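PDB 4Z0C: toll-like receptor 13 from Mus musculus, which recognizes bacterial 23S ribosomal RNA as an innate immune receptor and signals through MYD88 and TRAF6 to activate NF-kappa-B. Local coordinates for residues R437-G442 against K461-N466; Q517-I522 against P543-Q548. All blocks are in the same frame, centred on the assembly; numbering follows the deposited sequence.

How the interactions relate
Both contacts join consecutive turns of the leucine-rich-repeat solenoid that forms the ectodomain: interaction 1 links LRR 17 to LRR 18, interaction 2 the loop following LRR 20 to LRR 21. Their centres lie about 20 Å apart and their nearest atoms about 10 Å apart, so they do not touch. Interaction 1 is a surface contact between two short parallel strands, held by direct backbone hydrogen bonds and a carboxylate that collects three N-H groups. Interaction 2 pairs irregular loops through an edge-to-face phenylalanine pair and proline contacts, and one water bridges the backbones. The polar chemistry thus belongs to the surface strands, the aromatic packing to the partly buried loops.

Interaction 1: residues R437-G442 against K461-N466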
ATOM      1  N   ARG A 437       0.308  13.064  -9.580  1.00 23.40           N
ATOM      2  CA  ARG A 437      -0.889  12.239  -9.840  1.00 22.34           C
ATOM      3  C   ARG A 437      -1.071  11.827 -11.292  1.00 29.02           C
ATOM      4  O   ARG A 437      -1.590  10.742 -11.566  1.00 35.31           O
ATOM      5  CB  ARG A 437      -2.167  12.925  -9.337  1.00 15.80           C
ATOM      6  CG  ARG A 437      -2.298  12.821  -7.838  1.00 22.69           C
ATOM      7  CD  ARG A 437      -3.458  13.610  -7.257  1.00 20.07           C
ATOM      8  NE  ARG A 437      -3.273  13.682  -5.812  1.00 26.18           N
ATOM      9  CZ  ARG A 437      -4.247  13.597  -4.914  1.00 36.08           C
ATOM     10  NH1 ARG A 437      -5.512  13.466  -5.299  1.00 36.16           N
ATOM     11  NH2 ARG A 437      -3.952  13.661  -3.622  1.00 40.46           N
ATOM     12  N   THR A 438      -0.648  12.676 -12.222  1.00 24.45           N
ATOM     13  CA  THR A 438      -0.670  12.307 -13.635  1.00 30.62           C
ATOM     14  C   THR A 438       0.616  12.731 -14.346  1.00 28.26           C
ATOM     15  O   THR A 438       1.294  13.669 -13.935  1.00 32.90           O
ATOM     16  CB  THR A 438      -1.863  12.912 -14.418  1.00 20.02           C
ATOM     17  OG1 THR A 438      -1.497  14.207 -14.901  1.00 33.09           O
ATOM     18  CG2 THR A 438      -3.092  13.015 -13.554  1.00 23.77           C
ATOM     19  N   LEU A 439       0.938  12.021 -15.419  1.00 27.39           N
ATOM     20  CA  LEU A 439       2.107  12.320 -16.227  1.00 34.90           C
ATOM     21  C   LEU A 439       1.610  12.808 -17.583  1.00 40.67           C
ATOM     22  O   LEU A 439       0.849  12.112 -18.257  1.00 37.56           O
ATOM     23  CB  LEU A 439       2.935  11.052 -16.384  1.00 25.54           C
ATOM     24  CG  LEU A 439       4.457  11.082 -16.337  1.00 33.87           C
ATOM     25  CD1 LEU A 439       5.021  12.015 -15.248  1.00 32.08           C
ATOM     26  CD2 LEU A 439       4.961   9.647 -16.140  1.00 26.73           C
ATOM     27  N   ASN A 440       2.002  14.019 -17.964  1.00 45.72           N
ATOM     28  CA  ASN A 440       1.537  14.582 -19.224  1.00 45.88           C
ATOM     29  C   ASN A 440       2.461  14.179 -20.363  1.00 48.83           C
ATOM     30  O   ASN A 440       3.635  13.873 -20.134  1.00 54.91           O
ATOM     31  CB  ASN A 440       1.446  16.109 -19.134  1.00 44.13           C
ATOM     32  CG  ASN A 440       0.539  16.576 -18.007  1.00 50.79           C
ATOM     33  OD1 ASN A 440       0.982  17.281 -17.094  1.00 53.02           O
ATOM     34  ND2 ASN A 440      -0.736  16.174 -18.056  1.00 45.42           N
ATOM     35  N   HIS A 441       1.938  14.186 -21.586  1.00 43.91           N
ATOM     36  CA  HIS A 441       2.748  13.859 -22.756  1.00 48.90           C
ATOM     37  C   HIS A 441       3.903  14.845 -22.889  1.00 49.46           C
ATOM     38  O   HIS A 441       3.750  16.054 -22.649  1.00 44.36           O
ATOM     39  CB  HIS A 441       1.909  13.885 -24.042  1.00 54.41           C
ATOM     40  CG  HIS A 441       1.505  15.264 -24.474  1.00 63.26           C
ATOM     41  ND1 HIS A 441       0.499  15.975 -23.855  1.00 68.74           N
ATOM     42  CD2 HIS A 441       1.984  16.064 -25.457  1.00 67.80           C
ATOM     43  CE1 HIS A 441       0.374  17.154 -24.439  1.00 72.49           C
ATOM     44  NE2 HIS A 441       1.261  17.234 -25.412  1.00 73.65           N
ATOM     45  N   GLY A 442       5.063  14.312 -23.259  1.00 52.34           N
ATOM     46  CA  GLY A 442       6.230  15.122 -23.541  1.00 47.36           C
ATOM     47  C   GLY A 442       6.926  15.726 -22.340  1.00 45.96           C
ATOM     48  O   GLY A 442       7.832  16.550 -22.516  1.00 45.80           O
ATOM     49  N   LYS A 461      -1.859   7.671 -11.254  1.00 28.42           N
ATOM     50  CA  LYS A 461      -2.979   6.853 -11.728  1.00 30.34           C
ATOM     51  C   LYS A 461      -3.021   6.892 -13.248  1.00 32.90           C
ATOM     52  O   LYS A 461      -3.192   5.869 -13.910  1.00 38.91           O
ATOM     53  CB  LYS A 461      -4.311   7.385 -11.191  1.00 31.90           C
ATOM     54  CG  LYS A 461      -4.491   7.297  -9.679  1.00 34.37           C
ATOM     55  CD  LYS A 461      -5.960   7.185  -9.303  1.00 40.49           C
ATOM     56  CE  LYS A 461      -6.233   7.602  -7.856  1.00 43.26           C
ATOM     57  NZ  LYS A 461      -5.336   6.977  -6.850  1.00 47.66           N
ATOM     58  N   ILE A 462      -2.857   8.093 -13.791  1.00 34.13           N
ATOM     59  CA  ILE A 462      -3.016   8.345 -15.221  1.00 39.68           C
ATOM     60  C   ILE A 462      -1.697   8.680 -15.902  1.00 44.77           C
ATOM     61  O   ILE A 462      -1.053   9.677 -15.577  1.00 45.48           O
ATOM     62  CB  ILE A 462      -4.002   9.523 -15.473  1.00 48.31           C
ATOM     63  CG1 ILE A 462      -5.314   9.292 -14.721  1.00 53.76           C
ATOM     64  CG2 ILE A 462      -4.246   9.730 -16.962  1.00 39.87           C
ATOM     65  CD1 ILE A 462      -6.110   8.104 -15.230  1.00 58.37           C
ATOM     66  N   LEU A 463      -1.299   7.840 -16.851  1.00 46.70           N
ATOM     67  CA  LEU A 463      -0.139   8.117 -17.682  1.00 31.52           C
ATOM     68  C   LEU A 463      -0.588   8.373 -19.113  1.00 31.67           C
ATOM     69  O   LEU A 463      -0.980   7.449 -19.815  1.00 39.96           O
ATOM     70  CB  LEU A 463       0.857   6.957 -17.635  1.00 32.90           C
ATOM     71  CG  LEU A 463       1.431   6.512 -16.289  1.00 30.68           C
ATOM     72  CD1 LEU A 463       2.454   5.419 -16.490  1.00 33.04           C
ATOM     73  CD2 LEU A 463       2.076   7.663 -15.602  1.00 34.78           C
ATOM     74  N   GLU A 464      -0.557   9.634 -19.530  1.00 42.76           N
ATOM     75  CA  GLU A 464      -0.892   9.998 -20.901  1.00 42.29           C
ATOM     76  C   GLU A 464      -0.017   9.228 -21.885  1.00 48.77           C
ATOM     77  O   GLU A 464       1.100   8.830 -21.560  1.00 53.96           O
ATOM     78  CB  GLU A 464      -0.726  11.509 -21.117  1.00 38.00           C
ATOM     79  CG  GLU A 464      -1.813  12.363 -20.468  1.00 42.76           C
ATOM     80  CD  GLU A 464      -1.742  13.863 -20.852  1.00 66.24           C
ATOM     81  OE1 GLU A 464      -2.152  14.715 -20.030  1.00 57.20           O
ATOM     82  OE2 GLU A 464      -1.279  14.197 -21.968  1.00 68.45           O
ATOM     83  N   PRO A 465      -0.539   8.980 -23.087  1.00 54.25           N
ATOM     84  CA  PRO A 465       0.267   8.386 -24.156  1.00 48.48           C
ATOM     85  C   PRO A 465       1.437   9.302 -24.443  1.00 44.55           C
ATOM     86  O   PRO A 465       1.271  10.511 -24.315  1.00 47.31           O
ATOM     87  CB  PRO A 465      -0.687   8.386 -25.352  1.00 51.11           C
ATOM     88  CG  PRO A 465      -2.057   8.427 -24.748  1.00 48.36           C
ATOM     89  CD  PRO A 465      -1.934   9.224 -23.502  1.00 52.66           C
ATOM     90  N   ASN A 466       2.586   8.743 -24.815  1.00 46.84           N
ATOM     91  CA  ASN A 466       3.795   9.533 -25.066  1.00 49.45           C
ATOM     92  C   ASN A 466       4.301  10.334 -23.851  1.00 43.72           C
ATOM     93  O   ASN A 466       4.965  11.362 -24.012  1.00 37.27           O
ATOM     94  CB  ASN A 466       3.604  10.457 -26.279  1.00 54.12           C
ATOM     95  CG  ASN A 466       3.244   9.697 -27.544  1.00 63.40           C
ATOM     96  OD1 ASN A 466       3.751   8.602 -27.791  1.00 66.72           O
ATOM     97  ND2 ASN A 466       2.346  10.268 -28.342  1.00 64.48           N
TER
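Glu464 reaches across to segment 437-442 with CG anti to its own carbonyl carbon (chi1 -73°) and the chain extended beyond, which sets its carboxylate over the backbone of Asn440 and His441. OE1 takes the amide of Asn440, ND2 to OE1 2.8 Å; the oxygen lies in the amide plane, but the amide approaches from above the carboxylate plane, the two planes being 68° apart. Glu464 OE2 is gripped twice. His441 ND1 meets the syn lone pair of Glu464 OE2 at 3.1 Å, at the ring edge and nearly in its plane. His441 N comes to Glu464 OE2 from above the carboxylate, at 3.2 Å. Three N-H groups on one carboxylate would probably stabilise its charged form.

End to end the two segments run 1° apart, in a separate two-stranded parallel pairing of LRR 17 with LRR 18, apart from the run that holds strands 428-430 and 452-454; Thr438 is in register with Ile462 and Leu439 with Leu463. Lys461 N donates to Arg437 O (3.1 Å), Leu439 N to Ile462 O and Glu464 N to Leu439 O; further along, Gly442 N reaches Asn466 O at 3.0 Å from above the carbonyl plane.

Side chains alternate between the two faces of this pairing. Thr438 CG2 lies alongside Ile462 CB at 4.1 Å on one; on the other, Leu439 and Leu463 point the same way and meet CD2 to CD2 at 3.5 Å, Leu439 also packing on Phe468 and Leu463 on Leu484 and Leu491. The guanidinium of Arg437 turns to the second subunit, where its NH2 bonds Asp433 O and Asn435 OD1.

Interaction 2: residues Q517-I522 against P543-Q548; sequences QYPPFI and PSNFFQ
The Phe521 ring carries Pro520 CG over one face, 3.8 Å above its plane and offset toward the rim, and directs its edge at the face of Phe546. Centroids 5.3 Å apart and planes at 83° define this as a T-shaped pair, with Phe521 CE2 3.6 Å from Phe546 CE2. The Phe546 ring has Phe547 CZ in plane at its edge, and Phe546 CD2 sits 3.6 Å above the Phe547 ring, offset toward its rim. With CG anti to the backbone N (chi1 -161°), Phe546 swings its ring toward Phe521 although its CB points away.

Pro519 CG rests 3.6 Å from Asn545 ND2, whose hydrogen bond goes to Leu516 O, and Ile522 CD1 lies alongside Gln548 CG at 3.6 Å. Ser544 OG bonds Thr515 OG1, just before segment 517-522. Between the two segments hydrogen bonding runs through a water that accepts from Phe521 N at 3.0 Å and donates to Phe546 O and, at 2.6 Å, to Gln548 O, joining type I beta turns.

Segment 517-522 follows LRR 20, between strands 500-502 and 529-531; segment 543-548, in LRR 21, lies between strands 540-541 and 555-557. Phe521 and Phe547 both pack on Leu530 of strand 529-531.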
ATOM      1  N   GLN A 517      -5.409  -6.127 -26.800  1.00 53.46           N
ATOM      2  CA  GLN A 517      -5.225  -5.633 -28.149  1.00 59.84           C
ATOM      3  C   GLN A 517      -3.823  -5.064 -28.277  1.00 59.66           C
ATOM      4  O   GLN A 517      -3.162  -5.244 -29.300  1.00 61.78           O
ATOM      5  CB  GLN A 517      -6.256  -4.563 -28.486  1.00 63.89           C
ATOM      6  CG  GLN A 517      -6.091  -4.023 -29.888  1.00 69.06           C
ATOM      7  CD  GLN A 517      -7.335  -3.358 -30.414  1.00 70.55           C
ATOM      8  OE1 GLN A 517      -7.603  -3.388 -31.616  1.00 70.07           O
ATOM      9  NE2 GLN A 517      -8.103  -2.740 -29.517  1.00 68.71           N
ATOM     10  N   TYR A 518      -3.377  -4.378 -27.229  1.00 56.36           N
ATOM     11  CA  TYR A 518      -2.008  -3.867 -27.174  1.00 55.54           C
ATOM     12  C   TYR A 518      -1.266  -4.434 -25.968  1.00 47.17           C
ATOM     13  O   TYR A 518      -1.442  -3.959 -24.845  1.00 49.32           O
ATOM     14  CB  TYR A 518      -1.996  -2.338 -27.113  1.00 51.65           C
ATOM     15  CG  TYR A 518      -2.860  -1.688 -28.160  1.00 60.85           C
ATOM     16  CD1 TYR A 518      -2.463  -1.659 -29.492  1.00 65.98           C
ATOM     17  CD2 TYR A 518      -4.077  -1.093 -27.818  1.00 63.53           C
ATOM     18  CE1 TYR A 518      -3.261  -1.062 -30.463  1.00 71.09           C
ATOM     19  CE2 TYR A 518      -4.877  -0.491 -28.776  1.00 63.57           C
ATOM     20  CZ  TYR A 518      -4.464  -0.479 -30.097  1.00 69.32           C
ATOM     21  OH  TYR A 518      -5.248   0.114 -31.062  1.00 70.79           O
ATOM     22  N   PRO A 519      -0.446  -5.467 -26.196  1.00 38.77           N
ATOM     23  CA  PRO A 519       0.431  -5.955 -25.131  1.00 33.08           C
ATOM     24  C   PRO A 519       1.286  -4.779 -24.719  1.00 36.85           C
ATOM     25  O   PRO A 519       1.853  -4.111 -25.586  1.00 37.93           O
ATOM     26  CB  PRO A 519       1.296  -6.995 -25.832  1.00 35.37           C
ATOM     27  CG  PRO A 519       0.557  -7.363 -27.054  1.00 45.73           C
ATOM     28  CD  PRO A 519      -0.192  -6.140 -27.475  1.00 45.82           C
ATOM     29  N   PRO A 520       1.347  -4.506 -23.414  1.00 35.82           N
ATOM     30  CA  PRO A 520       1.962  -3.282 -22.885  1.00 27.58           C
ATOM     31  C   PRO A 520       3.485  -3.198 -23.023  1.00 26.93           C
ATOM     32  O   PRO A 520       4.024  -2.100 -23.133  1.00 36.13           O
ATOM     33  CB  PRO A 520       1.561  -3.311 -21.412  1.00 32.46           C
ATOM     34  CG  PRO A 520       1.301  -4.755 -21.111  1.00 40.36           C
ATOM     35  CD  PRO A 520       0.764  -5.356 -22.360  1.00 35.40           C
ATOM     36  N   PHE A 521       4.161  -4.338 -23.074  1.00 25.50           N
ATOM     37  CA  PHE A 521       5.623  -4.365 -23.113  1.00 33.49           C
ATOM     38  C   PHE A 521       6.142  -4.658 -24.515  1.00 39.00           C
ATOM     39  O   PHE A 521       7.310  -4.990 -24.709  1.00 36.36           O
ATOM     40  CB  PHE A 521       6.132  -5.397 -22.112  1.00 31.28           C
ATOM     41  CG  PHE A 521       5.507  -5.261 -20.758  1.00 32.56           C
ATOM     42  CD1 PHE A 521       5.605  -4.063 -20.055  1.00 32.45           C
ATOM     43  CD2 PHE A 521       4.781  -6.303 -20.204  1.00 28.12           C
ATOM     44  CE1 PHE A 521       5.020  -3.923 -18.802  1.00 28.93           C
ATOM     45  CE2 PHE A 521       4.187  -6.170 -18.954  1.00 26.60           C
ATOM     46  CZ  PHE A 521       4.317  -4.989 -18.247  1.00 28.70           C
ATOM     47  N   ILE A 522       5.260  -4.539 -25.496  1.00 40.24           N
ATOM     48  CA  ILE A 522       5.581  -4.950 -26.858  1.00 49.58           C
ATOM     49  C   ILE A 522       6.746  -4.172 -27.505  1.00 49.66           C
ATOM     50  O   ILE A 522       7.476  -4.718 -28.327  1.00 53.04           O
ATOM     51  CB  ILE A 522       4.307  -4.914 -27.758  1.00 42.53           C
ATOM     52  CG1 ILE A 522       4.534  -5.692 -29.051  1.00 41.99           C
ATOM     53  CG2 ILE A 522       3.882  -3.489 -28.052  1.00 26.83           C
ATOM     54  CD1 ILE A 522       4.916  -7.109 -28.810  1.00 48.82           C
ATOM     55  N   PRO A 543      -3.205 -11.610 -18.473  1.00 34.99           N
ATOM     56  CA  PRO A 543      -3.644 -11.676 -19.875  1.00 31.85           C
ATOM     57  C   PRO A 543      -2.814 -12.683 -20.657  1.00 26.55           C
ATOM     58  O   PRO A 543      -1.631 -12.849 -20.364  1.00 29.07           O
ATOM     59  CB  PRO A 543      -3.391 -10.254 -20.385  1.00 25.15           C
ATOM     60  CG  PRO A 543      -3.564  -9.408 -19.175  1.00 26.13           C
ATOM     61  CD  PRO A 543      -2.980 -10.217 -18.041  1.00 23.15           C
ATOM     62  N   SER A 544      -3.421 -13.326 -21.645  1.00 20.64           N
ATOM     63  CA  SER A 544      -2.793 -14.468 -22.306  1.00 31.56           C
ATOM     64  C   SER A 544      -1.589 -14.056 -23.149  1.00 32.86           C
ATOM     65  O   SER A 544      -0.710 -14.872 -23.414  1.00 33.02           O
ATOM     66  CB  SER A 544      -3.810 -15.255 -23.148  1.00 31.03           C
ATOM     67  OG  SER A 544      -4.126 -14.548 -24.329  1.00 38.85           O
ATOM     68  N   ASN A 545      -1.553 -12.797 -23.571  1.00 31.49           N
ATOM     69  CA  ASN A 545      -0.427 -12.291 -24.354  1.00 34.70           C
ATOM     70  C   ASN A 545       0.332 -11.200 -23.578  1.00 35.47           C
ATOM     71  O   ASN A 545       0.963 -10.301 -24.162  1.00 25.33           O
ATOM     72  CB  ASN A 545      -0.917 -11.721 -25.681  1.00 32.81           C
ATOM     73  CG  ASN A 545      -1.904 -10.594 -25.489  1.00 35.14           C
ATOM     74  OD1 ASN A 545      -2.511 -10.468 -24.422  1.00 36.03           O
ATOM     75  ND2 ASN A 545      -2.047  -9.746 -26.504  1.00 37.70           N
ATOM     76  N   PHE A 546       0.270 -11.289 -22.256  1.00 28.68           N
ATOM     77  CA  PHE A 546       0.809 -10.231 -21.425  1.00 30.47           C
ATOM     78  C   PHE A 546       2.291  -9.954 -21.660  1.00 31.19           C
ATOM     79  O   PHE A 546       2.720  -8.796 -21.559  1.00 29.71           O
ATOM     80  CB  PHE A 546       0.547 -10.534 -19.956  1.00 33.31           C
ATOM     81  CG  PHE A 546       0.654  -9.332 -19.061  1.00 32.48           C
ATOM     82  CD1 PHE A 546      -0.206  -8.262 -19.218  1.00 28.53           C
ATOM     83  CD2 PHE A 546       1.614  -9.283 -18.049  1.00 30.33           C
ATOM     84  CE1 PHE A 546      -0.120  -7.164 -18.395  1.00 29.29           C
ATOM     85  CE2 PHE A 546       1.704  -8.197 -17.210  1.00 22.72           C
ATOM     86  CZ  PHE A 546       0.846  -7.127 -17.388  1.00 31.19           C
ATOM     87  N   PHE A 547       3.060 -10.993 -22.001  1.00 26.19           N
ATOM     88  CA  PHE A 547       4.534 -10.862 -22.112  1.00 28.99           C
ATOM     89  C   PHE A 547       5.115 -10.823 -23.525  1.00 26.87           C
ATOM     90  O   PHE A 547       6.330 -10.897 -23.708  1.00 35.16           O
ATOM     91  CB  PHE A 547       5.232 -11.943 -21.276  1.00 26.29           C
ATOM     92  CG  PHE A 547       4.924 -11.839 -19.818  1.00 28.53           C
ATOM     93  CD1 PHE A 547       5.354 -10.728 -19.092  1.00 19.49           C
ATOM     94  CD2 PHE A 547       4.180 -12.812 -19.178  1.00 28.16           C
ATOM     95  CE1 PHE A 547       5.061 -10.606 -17.748  1.00 18.32           C
ATOM     96  CE2 PHE A 547       3.880 -12.700 -17.831  1.00 28.37           C
ATOM     97  CZ  PHE A 547       4.333 -11.595 -17.113  1.00 26.56           C
ATOM     98  N   GLN A 548       4.235 -10.696 -24.504  1.00 26.37           N
ATOM     99  CA  GLN A 548       4.583 -10.544 -25.910  1.00 26.69           C
ATOM    100  C   GLN A 548       5.648  -9.454 -26.101  1.00 31.46           C
ATOM    101  O   GLN A 548       5.547  -8.359 -25.545  1.00 33.67           O
ATOM    102  CB  GLN A 548       3.309 -10.174 -26.683  1.00 37.77           C
ATOM    103  CG  GLN A 548       3.366 -10.272 -28.199  1.00 51.63           C
ATOM    104  CD  GLN A 548       3.209 -11.689 -28.712  1.00 68.89           C
ATOM    105  OE1 GLN A 548       3.034 -12.633 -27.937  1.00 74.85           O
ATOM    106  NE2 GLN A 548       3.261 -11.845 -30.032  1.00 72.59           N
TER
HETATM  107  O   HOH W   1       4.011  -7.243 -23.715  1.00 28.44           O